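Local coordinates for laccase (Uncultured bacterium, PDB 4F7K), which probably oxidises phenolic and related substrates while reducing dioxygen to water, as a laccase of the multicopper oxidase family, at residues Val4-Gln9 / Leu26-Gly31; Asp46-Asn51 / Gly84-Tyr89; Gly114-Leu119 / Ile134-Asp139. All blocks are in the same frame, centred on the assembly; numbering follows the deposited sequence. Where two conformers were deposited one is given.

Contact 1 (Val4-Gln9 / Leu26-Gly31); sequences VELVAQ and LGFNGG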
loop_
_atom_site.group_PDB
_atom_site.type_symbol
_atom_site.label_atom_id
_atom_site.label_comp_id
_atom_site.label_asym_id
_atom_site.label_seq_id
_atom_site.Cartn_x
_atom_site.Cartn_y
_atom_site.Cartn_z
ATOM N N VAL A 4 -2.449 19.438 9.457
ATOM C CA VAL A 4 -2.155 19.600 8.031
ATOM C C VAL A 4 -3.466 19.495 7.248
ATOM O O VAL A 4 -4.242 18.541 7.458
ATOM C CB VAL A 4 -1.157 18.544 7.523
ATOM C CG1 VAL A 4 -1.670 17.142 7.783
ATOM C CG2 VAL A 4 -0.874 18.724 6.018
ATOM N N GLU A 5 -3.723 20.464 6.367
ATOM C CA GLU A 5 -4.863 20.340 5.457
ATOM C C GLU A 5 -4.566 19.362 4.326
ATOM O O GLU A 5 -3.499 19.410 3.712
ATOM C CB GLU A 5 -5.350 21.682 4.933
ATOM C CG GLU A 5 -6.436 22.307 5.812
ATOM C CD GLU A 5 -7.242 23.408 5.096
ATOM O OE1 GLU A 5 -7.118 23.571 3.848
ATOM O OE2 GLU A 5 -8.016 24.115 5.790
ATOM N N LEU A 6 -5.509 18.459 4.091
ATOM C CA LEU A 6 -5.405 17.475 3.032
ATOM C C LEU A 6 -6.610 17.670 2.116
ATOM O O LEU A 6 -7.733 17.252 2.447
ATOM C CB LEU A 6 -5.389 16.065 3.608
ATOM C CG LEU A 6 -5.206 14.907 2.642
ATOM C CD1 LEU A 6 -3.830 14.944 1.909
ATOM C CD2 LEU A 6 -5.384 13.605 3.390
ATOM N N VAL A 7 -6.385 18.353 0.991
ATOM C CA VAL A 7 -7.494 18.767 0.155
ATOM C C VAL A 7 -7.606 17.865 -1.047
ATOM O O VAL A 7 -6.716 17.866 -1.882
ATOM C CB VAL A 7 -7.379 20.240 -0.315
ATOM C CG1 VAL A 7 -8.711 20.696 -0.904
ATOM C CG2 VAL A 7 -6.959 21.187 0.871
ATOM N N ALA A 8 -8.673 17.073 -1.105
ATOM C CA ALA A 8 -8.981 16.282 -2.300
ATOM C C ALA A 8 -9.520 17.263 -3.373
ATOM O O ALA A 8 -10.502 17.974 -3.124
ATOM C CB ALA A 8 -9.989 15.154 -1.967
ATOM N N GLN A 9 -8.828 17.385 -4.506
ATOM C CA GLN A 9 -9.217 18.368 -5.538
ATOM C C GLN A 9 -8.799 17.980 -6.960
ATOM O O GLN A 9 -7.959 17.111 -7.136
ATOM C CB GLN A 9 -8.628 19.760 -5.220
ATOM C CG GLN A 9 -7.094 19.666 -4.983
ATOM C CD GLN A 9 -6.498 20.911 -4.449
ATOM O OE1 GLN A 9 -7.198 21.919 -4.205
ATOM N NE2 GLN A 9 -5.203 20.884 -4.273
ATOM N N LEU A 26 -8.064 13.637 -10.162
ATOM C CA LEU A 26 -8.246 14.073 -8.752
ATOM C C LEU A 26 -7.008 13.761 -7.974
ATOM O O LEU A 26 -6.413 12.725 -8.174
ATOM C CB LEU A 26 -9.524 13.475 -8.097
ATOM C CG LEU A 26 -10.852 13.650 -8.861
ATOM C CD1 LEU A 26 -11.980 12.912 -8.140
ATOM C CD2 LEU A 26 -11.254 15.139 -9.121
ATOM N N GLY A 27 -6.587 14.665 -7.099
ATOM C CA GLY A 27 -5.467 14.395 -6.222
ATOM C C GLY A 27 -5.598 15.173 -4.935
ATOM O O GLY A 27 -6.683 15.675 -4.593
ATOM N N PHE A 28 -4.474 15.343 -4.246
ATOM C CA PHE A 28 -4.464 15.975 -2.949
ATOM C C PHE A 28 -3.441 17.068 -3.005
ATOM O O PHE A 28 -2.303 16.821 -3.401
ATOM C CB PHE A 28 -4.001 14.979 -1.847
ATOM C CG PHE A 28 -5.034 13.983 -1.438
ATOM C CD1 PHE A 28 -6.135 14.361 -0.687
ATOM C CD2 PHE A 28 -4.906 12.659 -1.810
ATOM C CE1 PHE A 28 -7.099 13.386 -0.302
ATOM C CE2 PHE A 28 -5.843 11.713 -1.449
ATOM C CZ PHE A 28 -6.921 12.068 -0.678
ATOM N N ASN A 29 -3.823 18.252 -2.565
ATOM C CA ASN A 29 -2.878 19.359 -2.401
ATOM C C ASN A 29 -2.083 19.736 -3.670
ATOM O O ASN A 29 -0.851 19.970 -3.608
ATOM C CB ASN A 29 -1.922 19.076 -1.219
ATOM C CG ASN A 29 -2.592 19.250 0.139
ATOM O OD1 ASN A 29 -3.792 19.451 0.240
ATOM N ND2 ASN A 29 -1.810 19.192 1.189
ATOM N N GLY A 30 -2.778 19.771 -4.807
ATOM C CA GLY A 30 -2.205 20.310 -6.063
ATOM C C GLY A 30 -1.460 19.251 -6.873
ATOM O O GLY A 30 -0.859 19.576 -7.886
ATOM N N GLY A 31 -1.504 17.979 -6.437
ATOM C CA GLY A 31 -0.769 16.896 -7.159
ATOM C C GLY A 31 -1.305 15.496 -6.918
ATOM O O GLY A 31 -2.176 15.301 -6.071
#
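Gln9 N donates to Gly27 O over 2.7 Å, the shortest hydrogen bond between the segments, and Gly27 N answers it by donating to Gln9 O. The same Gly27 O also takes a CA-H...O contact from Ala8. One step further, Ala8 and Phe28 form the non-hydrogen-bonded pair, and Phe28 CA reaches Val7 O at 3.1 Å in another CA-H...O contact. Asn29 N then donates to Val7 O, but the return bond comes from a side chain: Val7 N donates to Asn29 OD1 at 2.9 Å. On the other branch of that amide, Asn29 ND2 donates to Glu5 O, which lies in the amide plane, with an N-H...O angle of 163°. Two bonds of opposite sense therefore fix the rotation of the amide, and it carries the pairing on where the backbone of 26-31 has already turned away. That departure is a type I' turn from Phe28 to Gly31, with the Asn-Gly pair at its two central positions, leading out of the second strand of a hairpin, 4-13 and 23-28, that opens the first cupredoxin domain. Gly27 must be small here, since a CB would lie only 2.2 Å from Gly31 O. On the buried side, Leu6 sends CG anti to its backbone N (chi1 -177°), and CG and CD1 each lie 3.5 Å from Phe28 CD1. Ala8 CB meets the next ring atom, Phe28 CE1, at 3.8 Å. The Phe28 ring also packs edge-to-face with Tyr101 and touches Phe49 on strand 44-51. Across the hairpin, Val7 and the Asn29 side chain cross at about a right angle, Val7 CG2 lying 3.7 Å from Asn29 OD1.

Contact 2 (Asp46-Asn51 / Gly84-Tyr89); sequences DIRFQN and GGEFEY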
loop_
_atom_site.group_PDB
_atom_site.type_symbol
_atom_site.label_atom_id
_atom_site.label_comp_id
_atom_site.label_asym_id
_atom_site.label_seq_id
_atom_site.Cartn_x
_atom_site.Cartn_y
_atom_site.Cartn_z
ATOM N N ASP A 46 -2.530 14.665 12.943
ATOM C CA ASP A 46 -3.720 15.492 12.985
ATOM C C ASP A 46 -3.948 16.038 11.562
ATOM O O ASP A 46 -3.179 16.878 11.102
ATOM C CB ASP A 46 -3.531 16.612 14.020
ATOM C CG ASP A 46 -3.470 16.085 15.467
ATOM O OD1 ASP A 46 -4.413 15.387 15.889
ATOM O OD2 ASP A 46 -2.496 16.382 16.197
ATOM N N ILE A 47 -4.990 15.554 10.887
ATOM C CA ILE A 47 -5.220 15.817 9.464
ATOM C C ILE A 47 -6.606 16.431 9.236
ATOM O O ILE A 47 -7.615 15.846 9.631
ATOM C CB ILE A 47 -5.038 14.498 8.667
ATOM C CG1 ILE A 47 -3.568 14.074 8.747
ATOM C CG2 ILE A 47 -5.486 14.630 7.187
ATOM C CD1 ILE A 47 -3.302 12.525 8.703
ATOM N N ARG A 48 -6.655 17.627 8.648
ATOM C CA ARG A 48 -7.934 18.219 8.269
ATOM C C ARG A 48 -8.222 17.911 6.776
ATOM O O ARG A 48 -7.687 18.568 5.884
ATOM C CB ARG A 48 -7.993 19.720 8.607
ATOM C CG ARG A 48 -9.375 20.391 8.387
ATOM C CD ARG A 48 -9.366 21.908 8.691
ATOM N NE ARG A 48 -10.339 22.656 7.876
ATOM C CZ ARG A 48 -10.780 23.905 8.121
ATOM N NH1 ARG A 48 -10.371 24.598 9.191
ATOM N NH2 ARG A 48 -11.657 24.475 7.290
ATOM N N PHE A 49 -9.055 16.890 6.548
ATOM C CA PHE A 49 -9.531 16.525 5.222
ATOM C C PHE A 49 -10.584 17.500 4.701
ATOM O O PHE A 49 -11.573 17.770 5.381
ATOM C CB PHE A 49 -10.116 15.110 5.215
ATOM C CG PHE A 49 -10.690 14.683 3.880
ATOM C CD1 PHE A 49 -9.905 14.686 2.714
ATOM C CD2 PHE A 49 -11.996 14.256 3.791
ATOM C CE1 PHE A 49 -10.438 14.258 1.471
ATOM C CE2 PHE A 49 -12.548 13.823 2.563
ATOM C CZ PHE A 49 -11.770 13.846 1.389
ATOM N N GLN A 50 -10.365 17.989 3.485
ATOM C CA GLN A 50 -11.269 18.926 2.820
ATOM C C GLN A 50 -11.703 18.373 1.453
ATOM O O GLN A 50 -10.866 18.113 0.603
ATOM C CB GLN A 50 -10.574 20.264 2.587
ATOM C CG GLN A 50 -10.106 20.962 3.824
ATOM C CD GLN A 50 -11.037 22.071 4.194
ATOM O OE1 GLN A 50 -12.223 22.080 3.795
ATOM N NE2 GLN A 50 -10.522 23.034 4.944
ATOM N N ASN A 51 -13.007 18.233 1.255
ATOM C CA ASN A 51 -13.563 17.643 0.029
ATOM C C ASN A 51 -13.851 18.693 -1.060
ATOM O O ASN A 51 -14.877 19.391 -1.005
ATOM C CB ASN A 51 -14.822 16.854 0.396
ATOM C CG ASN A 51 -15.435 16.117 -0.781
ATOM O OD1 ASN A 51 -15.146 16.404 -1.947
ATOM N ND2 ASN A 51 -16.329 15.176 -0.476
ATOM N N GLY A 84 -17.665 19.810 -0.385
ATOM C CA GLY A 84 -17.554 21.094 0.277
ATOM C C GLY A 84 -17.357 20.964 1.779
ATOM O O GLY A 84 -17.188 21.960 2.476
ATOM N N GLY A 85 -17.411 19.736 2.280
ATOM C CA GLY A 85 -17.301 19.476 3.710
ATOM C C GLY A 85 -15.904 19.123 4.158
ATOM O O GLY A 85 -14.978 19.061 3.365
ATOM N N GLU A 86 -15.761 18.869 5.444
ATOM C CA GLU A 86 -14.470 18.538 6.014
ATOM C C GLU A 86 -14.593 17.446 7.085
ATOM O O GLU A 86 -15.681 17.156 7.577
ATOM C CB GLU A 86 -13.800 19.785 6.596
ATOM C CG GLU A 86 -14.611 20.408 7.682
ATOM C CD GLU A 86 -13.899 21.534 8.361
ATOM O OE1 GLU A 86 -13.783 22.619 7.750
ATOM O OE2 GLU A 86 -13.484 21.339 9.528
ATOM N N PHE A 87 -13.454 16.872 7.442
ATOM C CA PHE A 87 -13.375 15.850 8.467
ATOM C C PHE A 87 -12.009 15.945 9.113
ATOM O O PHE A 87 -10.979 16.030 8.446
ATOM C CB PHE A 87 -13.556 14.432 7.884
ATOM C CG PHE A 87 -13.849 13.389 8.927
ATOM C CD1 PHE A 87 -15.168 13.049 9.237
ATOM C CD2 PHE A 87 -12.813 12.751 9.616
ATOM C CE1 PHE A 87 -15.447 12.101 10.217
ATOM C CE2 PHE A 87 -13.088 11.809 10.596
ATOM C CZ PHE A 87 -14.402 11.475 10.891
ATOM N N GLU A 88 -12.010 15.893 10.428
ATOM C CA GLU A 88 -10.781 15.967 11.185
ATOM C C GLU A 88 -10.300 14.544 11.496
ATOM O O GLU A 88 -10.949 13.808 12.262
ATOM C CB GLU A 88 -11.049 16.749 12.480
ATOM C CG GLU A 88 -9.851 17.527 12.985
ATOM C CD GLU A 88 -9.922 19.017 12.655
ATOM O OE1 GLU A 88 -10.123 19.835 13.586
ATOM O OE2 GLU A 88 -9.781 19.362 11.467
ATOM N N TYR A 89 -9.201 14.130 10.869
ATOM C CA TYR A 89 -8.622 12.813 11.208
ATOM C C TYR A 89 -7.507 12.966 12.213
ATOM O O TYR A 89 -6.502 13.639 11.958
ATOM C CB TYR A 89 -8.096 12.065 9.984
ATOM C CG TYR A 89 -9.184 11.611 9.046
ATOM C CD1 TYR A 89 -9.894 10.424 9.298
ATOM C CD2 TYR A 89 -9.515 12.370 7.898
ATOM C CE1 TYR A 89 -10.910 9.982 8.429
ATOM C CE2 TYR A 89 -10.545 11.937 7.026
ATOM C CZ TYR A 89 -11.225 10.744 7.306
ATOM O OH TYR A 89 -12.208 10.307 6.463
#
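Arg48 and Glu86 form a salt bridge on the outer side of an antiparallel pair at the margin of a cupredoxin sheet, where strand 86-92 is outermost. Glu86 OE1 sits over one face of the guanidinium, 2.9 Å from Arg48 NH2, and the two planes are 42° apart. Arg48 CG stands anti to the backbone N (chi1 -173°), and the chain stays extended from CG to NE, its aliphatic part running past Glu88, whose OE2 lies 3.3 Å from Arg48 CG. That oxygen is buried with no polar partner. With an alanine in place of Arg48, Glu86 would probably be left without its cation and Glu88 OE2 without the CG and CD methylenes packed against it. Backbone bonds fix the register beneath, paired between Ile47 and Tyr89 and between Phe49 and Phe87, and continued by Asn51 N to Gly85 O. On the inner side, Phe49 CB lies in the plane of the Tyr89 ring at its edge, 3.7 Å from CE2. Phe87 CD2 stands 3.3 Å above the centre of the same ring. Farther out, the Tyr89 ring packs edge-to-face with Trp61, and Tyr89 OH is hydrogen-bonded to Gln78 OE1 and Val59 N.

Contact 3 (Gly114-Leu119 / Ile134-Asp139); sequences GLYGPL and IIMIDD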
loop_
_atom_site.group_PDB
_atom_site.type_symbol
_atom_site.label_atom_id
_atom_site.label_comp_id
_atom_site.label_asym_id
_atom_site.label_seq_id
_atom_site.Cartn_x
_atom_site.Cartn_y
_atom_site.Cartn_z
ATOM N N GLY A 114 -6.392 9.116 -8.734
ATOM C CA GLY A 114 -5.259 9.895 -8.235
ATOM C C GLY A 114 -5.264 10.190 -6.750
ATOM O O GLY A 114 -4.340 10.842 -6.231
ATOM N N LEU A 115 -6.309 9.733 -6.066
ATOM C CA LEU A 115 -6.579 10.157 -4.682
ATOM C C LEU A 115 -5.875 9.196 -3.734
ATOM O O LEU A 115 -6.493 8.368 -3.110
ATOM C CB LEU A 115 -8.090 10.181 -4.379
ATOM C CG LEU A 115 -8.923 11.329 -4.983
ATOM C CD1 LEU A 115 -10.392 11.172 -4.707
ATOM C CD2 LEU A 115 -8.442 12.676 -4.449
ATOM N N TYR A 116 -4.556 9.294 -3.677
ATOM C CA TYR A 116 -3.792 8.506 -2.763
ATOM C C TYR A 116 -2.452 9.202 -2.542
ATOM O O TYR A 116 -2.095 10.157 -3.283
ATOM C CB TYR A 116 -3.525 7.120 -3.336
ATOM C CG TYR A 116 -2.586 7.153 -4.519
ATOM C CD1 TYR A 116 -1.217 6.945 -4.367
ATOM C CD2 TYR A 116 -3.082 7.423 -5.803
ATOM C CE1 TYR A 116 -0.376 6.951 -5.478
ATOM C CE2 TYR A 116 -2.260 7.476 -6.901
ATOM C CZ TYR A 116 -0.926 7.200 -6.742
ATOM O OH TYR A 116 -0.144 7.219 -7.856
ATOM N N GLY A 117 -1.737 8.694 -1.528
ATOM C CA GLY A 117 -0.367 9.048 -1.265
ATOM C C GLY A 117 0.207 8.176 -0.137
ATOM O O GLY A 117 -0.500 7.320 0.442
ATOM N N PRO A 118 1.484 8.394 0.177
ATOM C CA PRO A 118 2.196 7.619 1.151
ATOM C C PRO A 118 2.130 8.227 2.546
ATOM O O PRO A 118 2.067 9.458 2.727
ATOM C CB PRO A 118 3.621 7.640 0.618
ATOM C CG PRO A 118 3.726 8.978 -0.053
ATOM C CD PRO A 118 2.379 9.313 -0.565
ATOM N N LEU A 119 2.120 7.334 3.524
ATOM C CA LEU A 119 2.145 7.696 4.926
ATOM C C LEU A 119 3.306 6.939 5.575
ATOM O O LEU A 119 3.279 5.717 5.660
ATOM C CB LEU A 119 0.804 7.345 5.601
ATOM C CG LEU A 119 0.612 7.823 7.057
ATOM C CD1 LEU A 119 -0.835 8.106 7.356
ATOM C CD2 LEU A 119 1.181 6.851 8.091
ATOM N N ILE A 134 10.543 6.649 -1.759
ATOM C CA ILE A 134 9.262 5.965 -1.824
ATOM C C ILE A 134 8.970 5.658 -3.285
ATOM O O ILE A 134 9.075 6.543 -4.124
ATOM C CB ILE A 134 8.158 6.862 -1.214
ATOM C CG1 ILE A 134 8.343 6.982 0.312
ATOM C CG2 ILE A 134 6.749 6.383 -1.599
ATOM C CD1 ILE A 134 7.667 8.212 0.933
ATOM N N ILE A 135 8.589 4.416 -3.581
ATOM C CA ILE A 135 8.378 3.978 -4.945
ATOM C C ILE A 135 6.952 3.487 -5.080
ATOM O O ILE A 135 6.624 2.360 -4.635
ATOM C CB ILE A 135 9.305 2.778 -5.346
ATOM C CG1 ILE A 135 10.702 2.894 -4.713
ATOM C CG2 ILE A 135 9.316 2.589 -6.871
ATOM C CD1 ILE A 135 11.457 4.097 -5.088
ATOM N N MET A 136 6.130 4.305 -5.737
ATOM C CA MET A 136 4.730 3.998 -5.942
ATOM C C MET A 136 4.545 3.494 -7.370
ATOM O O MET A 136 4.830 4.210 -8.374
ATOM C CB MET A 136 3.839 5.215 -5.612
ATOM C CG MET A 136 3.770 5.522 -4.094
ATOM S SD MET A 136 3.314 7.265 -3.705
ATOM C CE MET A 136 4.790 8.201 -4.184
ATOM N N ILE A 137 4.118 2.249 -7.474
ATOM C CA ILE A 137 3.952 1.647 -8.782
ATOM C C ILE A 137 2.469 1.602 -9.115
ATOM O O ILE A 137 1.657 1.164 -8.308
ATOM C CB ILE A 137 4.601 0.245 -8.854
ATOM C CG1 ILE A 137 6.075 0.335 -8.429
ATOM C CG2 ILE A 137 4.476 -0.346 -10.258
ATOM C CD1 ILE A 137 6.824 -1.027 -8.347
ATOM N N ASP A 138 2.115 2.110 -10.291
ATOM C CA ASP A 138 0.702 2.171 -10.695
ATOM C C ASP A 138 0.679 1.883 -12.198
ATOM O O ASP A 138 1.697 1.980 -12.885
ATOM C CB ASP A 138 0.164 3.581 -10.374
ATOM C CG ASP A 138 -1.359 3.648 -10.189
ATOM O OD1 ASP A 138 -2.054 2.605 -10.393
ATOM O OD2 ASP A 138 -1.834 4.794 -9.831
ATOM N N ASP A 139 -0.457 1.481 -12.732
ATOM C CA ASP A 139 -0.543 1.503 -14.189
ATOM C C ASP A 139 -1.709 2.325 -14.687
ATOM O O ASP A 139 -2.551 2.756 -13.901
ATOM C CB ASP A 139 -0.503 0.107 -14.769
ATOM C CG ASP A 139 -1.805 -0.541 -14.723
ATOM O OD1 ASP A 139 -2.455 -0.390 -13.658
ATOM O OD2 ASP A 139 -2.170 -1.155 -15.749
#
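Tyr116 and Pro118 meet Ile134, Met136 and Asp138 at the buried join between the first two cupredoxin domains of this multicopper oxidase. Strand 116-122 belongs to a sheet of the first domain and strand 131-140 to a sheet of the second. The axes of 116-119 and 134-139 approach to 8.9 Å at an angle of 150°, so the two are not bonded neighbours and meet through side chains alone. Met136 lies at the middle. Its SD packs against Pro118 CD at 3.9 Å, the two side chains crossing at about a right angle, and it also makes a Met-aromatic contact at the edge of the Tyr116 ring. There the sulfur is 4.1 Å from Tyr116 CE1 and 78° off the ring normal, so it lies near the plane of the ring and beside its rim. Next to the methionine, Ile134 likewise crosses the proline at about a right angle and touches it with two branches: CG2 is 4.0 Å from Pro118 CB, while CD1 reaches both CB and CG of the same ring. Tyr116 also touches Trp100 and His102 of strand 97-103 in its own domain. Asp138 has weak, long ion pairs with Lys113 and Arg106, and these basic residues come from the first domain. A glycerol, probably from the crystallisation liquor, lies about 4 Å from the side chain of Pro118. Tyr116 and Asp138 reach toward each other tip to tip, with ring and carboxylate planes 84° apart and Tyr116 OH 3.6 Å from Asp138 OD2.

The three contacts follow one another along the chain, each closing before the next opens. Contacts 1 and 2, with centres about 11 Å apart, share one four-stranded sheet: strands 4-13 and 44-51 are its middle members, and each contact pairs one of them with an outermost strand, so together they span its width. Contact 3, whose centre is about 14 Å from that of contact 1, involves the other sheet of the first domain and the first strand of the second. Contacts 1 and 3 touch where Phe28 packs on Leu115 and Tyr116. Contacts 2 and 3 do not touch, their nearest atoms being about 5 Å apart. The set thus runs from the outer edge of the first cupredoxin domain to its junction with the second.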